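Carbohydrate kinase, FGGY (PDB 3IFR) probably phosphorylates D-xylulose as a xylulose kinase of the FGGY carbohydrate kinase family. Local coordinates at residues N168-W181 with V210-T224. Residues are numbered along the deposited sequence; the frame is centred on the assembly and turned at random.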
ATOM      1  N   ASN A 168       8.541 -10.292 -13.593  1.00 18.89           N
ATOM      2  CA  ASN A 168       7.944 -10.367 -14.943  1.00 18.39           C
ATOM      3  C   ASN A 168       8.957 -10.493 -16.122  1.00 19.57           C
ATOM      4  O   ASN A 168       8.760 -11.282 -17.072  1.00 17.66           O
ATOM      5  CB  ASN A 168       7.041  -9.168 -15.189  1.00 15.78           C
ATOM      6  CG  ASN A 168       5.698  -9.304 -14.529  1.00 19.28           C
ATOM      7  OD1 ASN A 168       5.152 -10.423 -14.400  1.00 16.36           O
ATOM      8  ND2 ASN A 168       5.115  -8.146 -14.121  1.00 17.57           N
HETATM    9  N   MSE A 169      10.031  -9.712 -16.078  1.00 17.85           N
HETATM   10  CA  MSE A 169      11.081  -9.871 -17.101  1.00 20.26           C
HETATM   11  C   MSE A 169      11.614 -11.301 -17.109  1.00 19.93           C
HETATM   12  O   MSE A 169      11.617 -11.934 -18.142  1.00 20.44           O
HETATM   13  CB  MSE A 169      12.230  -8.887 -16.905  1.00 14.43           C
HETATM   14  CG  MSE A 169      11.729  -7.494 -16.774  1.00 17.81           C
HETATM   15 SE   MSE A 169      13.193  -6.199 -16.546  1.00 36.85          SE
HETATM   16  CE  MSE A 169      12.176  -4.459 -16.509  1.00 16.63           C
ATOM     17  N   LEU A 170      12.013 -11.818 -15.947  1.00 18.78           N
ATOM     18  CA  LEU A 170      12.449 -13.193 -15.842  1.00 18.49           C
ATOM     19  C   LEU A 170      11.416 -14.210 -16.381  1.00 20.50           C
ATOM     20  O   LEU A 170      11.808 -15.282 -16.833  1.00 18.49           O
ATOM     21  CB  LEU A 170      12.779 -13.513 -14.377  1.00 21.71           C
ATOM     22  CG  LEU A 170      14.255 -13.370 -13.992  1.00 24.81           C
ATOM     23  CD1 LEU A 170      14.899 -12.267 -14.770  1.00 24.30           C
ATOM     24  CD2 LEU A 170      14.457 -13.152 -12.479  1.00 22.31           C
ATOM     25  N   LEU A 171      10.112 -13.897 -16.290  1.00 19.03           N
ATOM     26  CA  LEU A 171       9.032 -14.816 -16.744  1.00 20.28           C
ATOM     27  C   LEU A 171       8.792 -14.828 -18.259  1.00 20.81           C
ATOM     28  O   LEU A 171       8.543 -15.887 -18.847  1.00 19.67           O
ATOM     29  CB  LEU A 171       7.676 -14.505 -16.076  1.00 15.69           C
ATOM     30  CG  LEU A 171       7.610 -14.723 -14.586  1.00 17.29           C
ATOM     31  CD1 LEU A 171       6.355 -14.150 -13.964  1.00 17.05           C
ATOM     32  CD2 LEU A 171       7.738 -16.210 -14.298  1.00 18.94           C
ATOM     33  N   THR A 172       8.878 -13.649 -18.865  1.00 18.11           N
ATOM     34  CA  THR A 172       8.386 -13.419 -20.228  1.00 20.81           C
ATOM     35  C   THR A 172       9.486 -12.988 -21.200  1.00 21.92           C
ATOM     36  O   THR A 172       9.310 -13.059 -22.398  1.00 27.83           O
ATOM     37  CB  THR A 172       7.326 -12.291 -20.215  1.00 20.09           C
ATOM     38  OG1 THR A 172       7.935 -11.079 -19.743  1.00 17.30           O
ATOM     39  CG2 THR A 172       6.198 -12.651 -19.260  1.00 19.81           C
ATOM     40  N   GLY A 173      10.606 -12.515 -20.676  1.00 19.24           N
ATOM     41  CA  GLY A 173      11.617 -11.889 -21.494  1.00 20.25           C
ATOM     42  C   GLY A 173      11.189 -10.538 -22.042  1.00 23.69           C
ATOM     43  O   GLY A 173      11.872  -9.939 -22.860  1.00 23.28           O
ATOM     44  N   GLU A 174      10.048 -10.038 -21.616  1.00 22.56           N
ATOM     45  CA  GLU A 174       9.682  -8.708 -22.051  1.00 24.01           C
ATOM     46  C   GLU A 174      10.442  -7.659 -21.220  1.00 22.35           C
ATOM     47  O   GLU A 174      10.953  -7.953 -20.151  1.00 22.75           O
ATOM     48  CB  GLU A 174       8.168  -8.534 -21.916  1.00 24.98           C
ATOM     49  CG  GLU A 174       7.369  -9.511 -22.759  1.00 25.33           C
ATOM     50  CD  GLU A 174       7.776  -9.444 -24.225  1.00 30.32           C
ATOM     51  OE1 GLU A 174       8.472  -8.479 -24.617  1.00 27.97           O
ATOM     52  OE2 GLU A 174       7.422 -10.372 -24.972  1.00 33.14           O
ATOM     53  N   ARG A 175      10.518  -6.431 -21.690  1.00 20.78           N
ATOM     54  CA  ARG A 175      11.145  -5.400 -20.888  1.00 21.18           C
ATOM     55  C   ARG A 175      10.191  -4.225 -20.685  1.00 21.03           C
ATOM     56  O   ARG A 175      10.099  -3.371 -21.541  1.00 24.68           O
ATOM     57  CB  ARG A 175      12.422  -4.941 -21.567  1.00 20.20           C
ATOM     58  CG  ARG A 175      13.424  -4.233 -20.671  1.00 19.56           C
ATOM     59  CD  ARG A 175      14.488  -3.546 -21.549  1.00 21.11           C
ATOM     60  NE  ARG A 175      15.303  -2.603 -20.808  1.00 21.95           N
ATOM     61  CZ  ARG A 175      15.245  -1.298 -20.983  1.00 20.61           C
ATOM     62  NH1 ARG A 175      14.409  -0.798 -21.869  1.00 24.27           N
ATOM     63  NH2 ARG A 175      16.022  -0.503 -20.286  1.00 21.85           N
ATOM     64  N   VAL A 176       9.450  -4.202 -19.574  1.00 21.37           N
ATOM     65  CA  VAL A 176       8.541  -3.095 -19.290  1.00 20.52           C
ATOM     66  C   VAL A 176       8.502  -2.809 -17.807  1.00 21.62           C
ATOM     67  O   VAL A 176       8.972  -3.609 -17.014  1.00 22.89           O
ATOM     68  CB  VAL A 176       7.085  -3.361 -19.777  1.00 21.15           C
ATOM     69  CG1 VAL A 176       7.046  -3.701 -21.292  1.00 20.42           C
ATOM     70  CG2 VAL A 176       6.364  -4.416 -18.889  1.00 19.71           C
ATOM     71  N   VAL A 177       7.939  -1.668 -17.421  1.00 21.47           N
ATOM     72  CA  VAL A 177       7.538  -1.488 -16.034  1.00 18.75           C
ATOM     73  C   VAL A 177       6.053  -1.116 -15.904  1.00 19.39           C
ATOM     74  O   VAL A 177       5.475  -0.521 -16.810  1.00 20.82           O
ATOM     75  CB  VAL A 177       8.407  -0.439 -15.333  1.00 18.39           C
ATOM     76  CG1 VAL A 177       9.793  -0.974 -15.210  1.00 18.83           C
ATOM     77  CG2 VAL A 177       8.384   0.871 -16.096  1.00 17.30           C
ATOM     78  N   ASP A 178       5.437  -1.495 -14.783  1.00 17.39           N
ATOM     79  CA  ASP A 178       4.109  -1.031 -14.406  1.00 17.53           C
ATOM     80  C   ASP A 178       4.086   0.508 -14.485  1.00 20.03           C
ATOM     81  O   ASP A 178       5.035   1.189 -13.994  1.00 18.98           O
ATOM     82  CB  ASP A 178       3.850  -1.485 -12.967  1.00 16.56           C
ATOM     83  CG  ASP A 178       2.438  -1.233 -12.483  1.00 17.25           C
ATOM     84  OD1 ASP A 178       1.593  -0.699 -13.228  1.00 16.07           O
ATOM     85  OD2 ASP A 178       2.181  -1.583 -11.303  1.00 16.33           O
ATOM     86  N   ARG A 179       3.043   1.038 -15.129  1.00 17.22           N
ATOM     87  CA  ARG A 179       2.694   2.451 -15.036  1.00 20.98           C
ATOM     88  C   ARG A 179       2.853   2.930 -13.593  1.00 17.79           C
ATOM     89  O   ARG A 179       3.310   4.027 -13.333  1.00 16.29           O
ATOM     90  CB  ARG A 179       1.198   2.671 -15.414  1.00 21.01           C
ATOM     91  CG  ARG A 179       0.818   2.576 -16.916  1.00 24.50           C
ATOM     92  CD  ARG A 179      -0.659   3.072 -17.196  1.00 29.14           C
ATOM     93  NE  ARG A 179      -1.666   2.348 -16.383  1.00 28.62           N
ATOM     94  CZ  ARG A 179      -2.994   2.521 -16.445  1.00 30.39           C
ATOM     95  NH1 ARG A 179      -3.788   1.806 -15.670  1.00 28.43           N
ATOM     96  NH2 ARG A 179      -3.535   3.380 -17.293  1.00 30.45           N
ATOM     97  N   ASN A 180       2.395   2.126 -12.644  1.00 17.06           N
ATOM     98  CA  ASN A 180       2.334   2.619 -11.283  1.00 17.24           C
ATOM     99  C   ASN A 180       3.727   2.703 -10.630  1.00 18.42           C
ATOM    100  O   ASN A 180       3.992   3.586  -9.816  1.00 18.67           O
ATOM    101  CB  ASN A 180       1.379   1.750 -10.465  1.00 18.52           C
ATOM    102  CG  ASN A 180      -0.067   2.278 -10.469  1.00 20.53           C
ATOM    103  OD1 ASN A 180      -0.312   3.498 -10.397  1.00 18.39           O
ATOM    104  ND2 ASN A 180      -1.024   1.352 -10.517  1.00 17.69           N
ATOM    105  N   TRP A 181       4.602   1.763 -10.976  1.00 14.89           N
ATOM    106  CA  TRP A 181       5.983   1.876 -10.558  1.00 17.87           C
ATOM    107  C   TRP A 181       6.560   3.217 -11.093  1.00 21.48           C
ATOM    108  O   TRP A 181       7.168   4.003 -10.337  1.00 20.88           O
ATOM    109  CB  TRP A 181       6.800   0.658 -11.017  1.00 17.74           C
ATOM    110  CG  TRP A 181       8.201   0.733 -10.589  1.00 17.72           C
ATOM    111  CD1 TRP A 181       8.722   0.291  -9.401  1.00 17.31           C
ATOM    112  CD2 TRP A 181       9.292   1.309 -11.316  1.00 17.78           C
ATOM    113  NE1 TRP A 181      10.066   0.567  -9.352  1.00 15.81           N
ATOM    114  CE2 TRP A 181      10.441   1.188 -10.516  1.00 17.53           C
ATOM    115  CE3 TRP A 181       9.411   1.919 -12.579  1.00 18.63           C
ATOM    116  CZ2 TRP A 181      11.695   1.667 -10.926  1.00 18.40           C
ATOM    117  CZ3 TRP A 181      10.640   2.377 -12.987  1.00 15.89           C
ATOM    118  CH2 TRP A 181      11.767   2.263 -12.165  1.00 18.99           C
ATOM    119  N   VAL A 210      14.898   3.560 -18.613  1.00 24.68           N
ATOM    120  CA  VAL A 210      13.565   3.261 -18.090  1.00 24.31           C
ATOM    121  C   VAL A 210      12.676   2.649 -19.160  1.00 23.34           C
ATOM    122  O   VAL A 210      12.458   3.249 -20.202  1.00 22.02           O
ATOM    123  CB  VAL A 210      12.819   4.496 -17.546  1.00 23.00           C
ATOM    124  CG1 VAL A 210      11.512   4.049 -16.893  1.00 21.63           C
ATOM    125  CG2 VAL A 210      13.695   5.265 -16.563  1.00 23.21           C
ATOM    126  N   PRO A 211      12.171   1.446 -18.886  1.00 22.13           N
ATOM    127  CA  PRO A 211      11.462   0.657 -19.897  1.00 21.64           C
ATOM    128  C   PRO A 211      10.111   1.296 -20.128  1.00 25.23           C
ATOM    129  O   PRO A 211       9.676   2.076 -19.280  1.00 23.58           O
ATOM    130  CB  PRO A 211      11.320  -0.742 -19.237  1.00 21.39           C
ATOM    131  CG  PRO A 211      12.386  -0.790 -18.149  1.00 21.19           C
ATOM    132  CD  PRO A 211      12.503   0.666 -17.671  1.00 22.67           C
ATOM    133  N   PRO A 212       9.456   0.997 -21.261  1.00 25.24           N
ATOM    134  CA  PRO A 212       8.155   1.648 -21.439  1.00 21.96           C
ATOM    135  C   PRO A 212       7.199   1.182 -20.348  1.00 23.41           C
ATOM    136  O   PRO A 212       7.272   0.010 -19.913  1.00 20.36           O
ATOM    137  CB  PRO A 212       7.663   1.116 -22.800  1.00 23.92           C
ATOM    138  CG  PRO A 212       8.798   0.432 -23.442  1.00 22.29           C
ATOM    139  CD  PRO A 212       9.799   0.073 -22.361  1.00 25.69           C
ATOM    140  N   ALA A 213       6.301   2.075 -19.927  1.00 23.18           N
ATOM    141  CA  ALA A 213       5.270   1.722 -18.952  1.00 25.17           C
ATOM    142  C   ALA A 213       4.191   0.817 -19.564  1.00 23.25           C
ATOM    143  O   ALA A 213       3.907   0.871 -20.773  1.00 23.96           O
ATOM    144  CB  ALA A 213       4.638   2.966 -18.347  1.00 24.71           C
ATOM    145  N   HIS A 214       3.595  -0.016 -18.725  1.00 19.12           N
ATOM    146  CA  HIS A 214       2.589  -0.966 -19.196  1.00 20.34           C
ATOM    147  C   HIS A 214       1.462  -1.018 -18.176  1.00 20.75           C
ATOM    148  O   HIS A 214       1.732  -1.076 -16.964  1.00 19.66           O
ATOM    149  CB  HIS A 214       3.218  -2.355 -19.345  1.00 18.88           C
ATOM    150  CG  HIS A 214       2.234  -3.455 -19.613  1.00 18.53           C
ATOM    151  ND1 HIS A 214       1.934  -3.891 -20.882  1.00 20.60           N
ATOM    152  CD2 HIS A 214       1.517  -4.237 -18.767  1.00 18.65           C
ATOM    153  CE1 HIS A 214       1.057  -4.881 -20.813  1.00 20.99           C
ATOM    154  NE2 HIS A 214       0.813  -5.122 -19.538  1.00 20.83           N
ATOM    155  N   PRO A 215       0.196  -0.999 -18.651  1.00 21.38           N
ATOM    156  CA  PRO A 215      -0.903  -0.965 -17.676  1.00 21.94           C
ATOM    157  C   PRO A 215      -1.226  -2.361 -17.195  1.00 18.85           C
ATOM    158  O   PRO A 215      -1.322  -3.293 -17.991  1.00 21.19           O
ATOM    159  CB  PRO A 215      -2.072  -0.399 -18.483  1.00 20.60           C
ATOM    160  CG  PRO A 215      -1.710  -0.679 -19.948  1.00 23.74           C
ATOM    161  CD  PRO A 215      -0.300  -1.212 -20.019  1.00 20.21           C
ATOM    162  N   THR A 216      -1.433  -2.498 -15.899  1.00 19.16           N
ATOM    163  CA  THR A 216      -1.663  -3.791 -15.282  1.00 17.61           C
ATOM    164  C   THR A 216      -2.632  -4.728 -16.009  1.00 20.75           C
ATOM    165  O   THR A 216      -2.334  -5.913 -16.204  1.00 20.24           O
ATOM    166  CB  THR A 216      -2.170  -3.589 -13.859  1.00 19.31           C
ATOM    167  OG1 THR A 216      -1.212  -2.827 -13.122  1.00 19.09           O
ATOM    168  CG2 THR A 216      -2.388  -4.920 -13.179  1.00 17.23           C
ATOM    169  N   HIS A 217      -3.801  -4.221 -16.393  1.00 20.20           N
ATOM    170  CA  HIS A 217      -4.864  -5.091 -16.913  1.00 19.94           C
ATOM    171  C   HIS A 217      -4.572  -5.741 -18.282  1.00 22.39           C
ATOM    172  O   HIS A 217      -5.186  -6.764 -18.628  1.00 21.32           O
ATOM    173  CB  HIS A 217      -6.180  -4.327 -16.982  1.00 19.97           C
ATOM    174  CG  HIS A 217      -6.192  -3.249 -18.014  1.00 20.89           C
ATOM    175  ND1 HIS A 217      -5.629  -2.004 -17.801  1.00 22.61           N
ATOM    176  CD2 HIS A 217      -6.676  -3.230 -19.281  1.00 21.63           C
ATOM    177  CE1 HIS A 217      -5.783  -1.259 -18.888  1.00 22.75           C
ATOM    178  NE2 HIS A 217      -6.402  -1.990 -19.804  1.00 21.77           N
ATOM    179  N   ARG A 218      -3.652  -5.159 -19.056  1.00 18.69           N
ATOM    180  CA  ARG A 218      -3.331  -5.708 -20.365  1.00 21.42           C
ATOM    181  C   ARG A 218      -2.322  -6.844 -20.249  1.00 22.77           C
ATOM    182  O   ARG A 218      -1.467  -6.819 -19.360  1.00 24.07           O
ATOM    183  CB  ARG A 218      -2.715  -4.645 -21.260  1.00 23.96           C
ATOM    184  CG  ARG A 218      -3.655  -3.633 -21.834  1.00 27.63           C
ATOM    185  CD  ARG A 218      -2.905  -2.847 -22.901  1.00 32.57           C
ATOM    186  NE  ARG A 218      -3.459  -1.514 -23.065  1.00 38.94           N
ATOM    187  CZ  ARG A 218      -2.766  -0.460 -23.489  1.00 46.34           C
ATOM    188  NH1 ARG A 218      -1.466  -0.580 -23.808  1.00 37.00           N
ATOM    189  NH2 ARG A 218      -3.388   0.715 -23.590  1.00 47.81           N
ATOM    190  N   VAL A 219      -2.392  -7.811 -21.161  1.00 22.01           N
ATOM    191  CA  VAL A 219      -1.443  -8.909 -21.205  1.00 22.06           C
ATOM    192  C   VAL A 219      -0.071  -8.338 -21.493  1.00 23.29           C
ATOM    193  O   VAL A 219       0.082  -7.534 -22.410  1.00 25.05           O
ATOM    194  CB  VAL A 219      -1.793  -9.955 -22.319  1.00 25.31           C
ATOM    195  CG1 VAL A 219      -1.143 -11.277 -22.028  1.00 21.20           C
ATOM    196  CG2 VAL A 219      -3.259 -10.162 -22.418  1.00 22.97           C
ATOM    197  N   LEU A 220       0.924  -8.768 -20.717  1.00 22.01           N
ATOM    198  CA  LEU A 220       2.297  -8.295 -20.840  1.00 20.13           C
ATOM    199  C   LEU A 220       3.156  -9.199 -21.751  1.00 23.57           C
ATOM    200  O   LEU A 220       3.981  -8.716 -22.542  1.00 21.18           O
ATOM    201  CB  LEU A 220       2.921  -8.134 -19.436  1.00 19.34           C
ATOM    202  CG  LEU A 220       4.447  -8.237 -19.282  1.00 23.29           C
ATOM    203  CD1 LEU A 220       5.106  -7.219 -20.194  1.00 28.93           C
ATOM    204  CD2 LEU A 220       4.923  -8.015 -17.856  1.00 22.02           C
ATOM    205  N   GLY A 221       2.961 -10.510 -21.638  1.00 22.00           N
ATOM    206  CA  GLY A 221       3.660 -11.460 -22.483  1.00 19.49           C
ATOM    207  C   GLY A 221       3.290 -12.865 -22.081  1.00 20.07           C
ATOM    208  O   GLY A 221       2.232 -13.102 -21.520  1.00 22.02           O
ATOM    209  N   ALA A 222       4.156 -13.817 -22.369  1.00 22.75           N
ATOM    210  CA  ALA A 222       3.874 -15.201 -22.039  1.00 23.63           C
ATOM    211  C   ALA A 222       5.095 -15.811 -21.331  1.00 23.38           C
ATOM    212  O   ALA A 222       6.208 -15.384 -21.562  1.00 19.28           O
ATOM    213  CB  ALA A 222       3.574 -15.960 -23.299  1.00 22.04           C
ATOM    214  N   VAL A 223       4.857 -16.808 -20.476  1.00 23.89           N
ATOM    215  CA  VAL A 223       5.921 -17.552 -19.805  1.00 20.17           C
ATOM    216  C   VAL A 223       6.761 -18.271 -20.846  1.00 21.74           C
ATOM    217  O   VAL A 223       6.251 -19.026 -21.667  1.00 22.96           O
ATOM    218  CB  VAL A 223       5.365 -18.605 -18.813  1.00 21.27           C
ATOM    219  CG1 VAL A 223       6.448 -19.568 -18.339  1.00 19.30           C
ATOM    220  CG2 VAL A 223       4.708 -17.940 -17.617  1.00 22.36           C
ATOM    221  N   THR A 224       8.067 -18.046 -20.783  1.00 22.59           N
ATOM    222  CA  THR A 224       8.986 -18.612 -21.742  1.00 24.23           C
ATOM    223  C   THR A 224       9.351 -20.047 -21.389  1.00 23.34           C
ATOM    224  O   THR A 224       8.951 -20.591 -20.354  1.00 20.39           O
ATOM    225  CB  THR A 224      10.280 -17.832 -21.741  1.00 22.07           C
ATOM    226  OG1 THR A 224      10.826 -17.881 -20.414  1.00 24.28           O
ATOM    227  CG2 THR A 224      10.018 -16.395 -22.125  1.00 23.93           C
TER
HETATM  228  O   HOH W   1      12.978 -15.916 -19.559  1.00 28.92           O
HETATM  229  O   HOH W   2       6.766 -12.973 -23.677  1.00 30.20           O
HETATM  230  O   HOH W   3      -0.376  -1.210 -10.785  1.00 21.80           O
HETATM  231  O   HOH W   4      -0.650   0.132 -14.433  1.00 21.93           O
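Leu-220 reaches into the bend that residues 168-181 make between helix 163-172 and strand 177-178, and its two methyls divide the work. CD1 meets Val-176 CG2 tip to tip at 3.3 Å, a tight fit, while CD2 lies against CB and the amide end of Asn-168. Glu-174 slides past the same leucine in the opposite direction, its CG 3.5 Å from Leu-220 O. Beyond it, Gly-221 CA passes 4.2 Å from Glu-174 CG, and Thr-172 CB and CG2 lie against Ala-222 O.

At the other end, Pro-211 meets three side chains. Its CG lies over the centre of the Arg-175 guanidinium, 4.1 Å from CZ, and also meets Val-177 CG1 and the selenomethionine methyl of Met-169, the Val-177 and Met-169 side chains each crossing the proline at about a right angle. The extended Arg-175 chain carries its NH2 on to Thr-159 OG1 and Ser-208 O. Further along, a bend at chi3 (-56°) lays the Arg-179 guanidinium against Pro-215, with Pro-215 CB 3.5 Å from Arg-179 NE and displaced toward the rim of the group.

Val-177 N to Pro-212 O (3.1 Å), His-214 N to Val-177 O (2.7 Å) and Arg-179 N to His-214 O join the strands in parallel. Asp-178 then N-caps helix 179-185: Asn-180 N meets its OD1 from above the carboxylate plane. One water joins Asp-178 OD2 to Thr-216 OG1 and another joins OD1 to Thr-216 N; OD2 also bonds Tyr-164 OH, and Thr-216 OG1 bonds Gly-242 O. The end of helix 163-172 is held separately, by Thr-224 N donating to Leu-171 O (2.9 Å).

The two-stranded parallel sheet of 177-178 and 213-214 lies beside the main N-terminal-domain sheet, whose edge strand 219-222 pairs antiparallel with 238-244, with a classic bulge where Leu-220 and Gly-221 both face Val-239, while helix 163-172 packs Asn-168 and Leu-171 on strand 77-84.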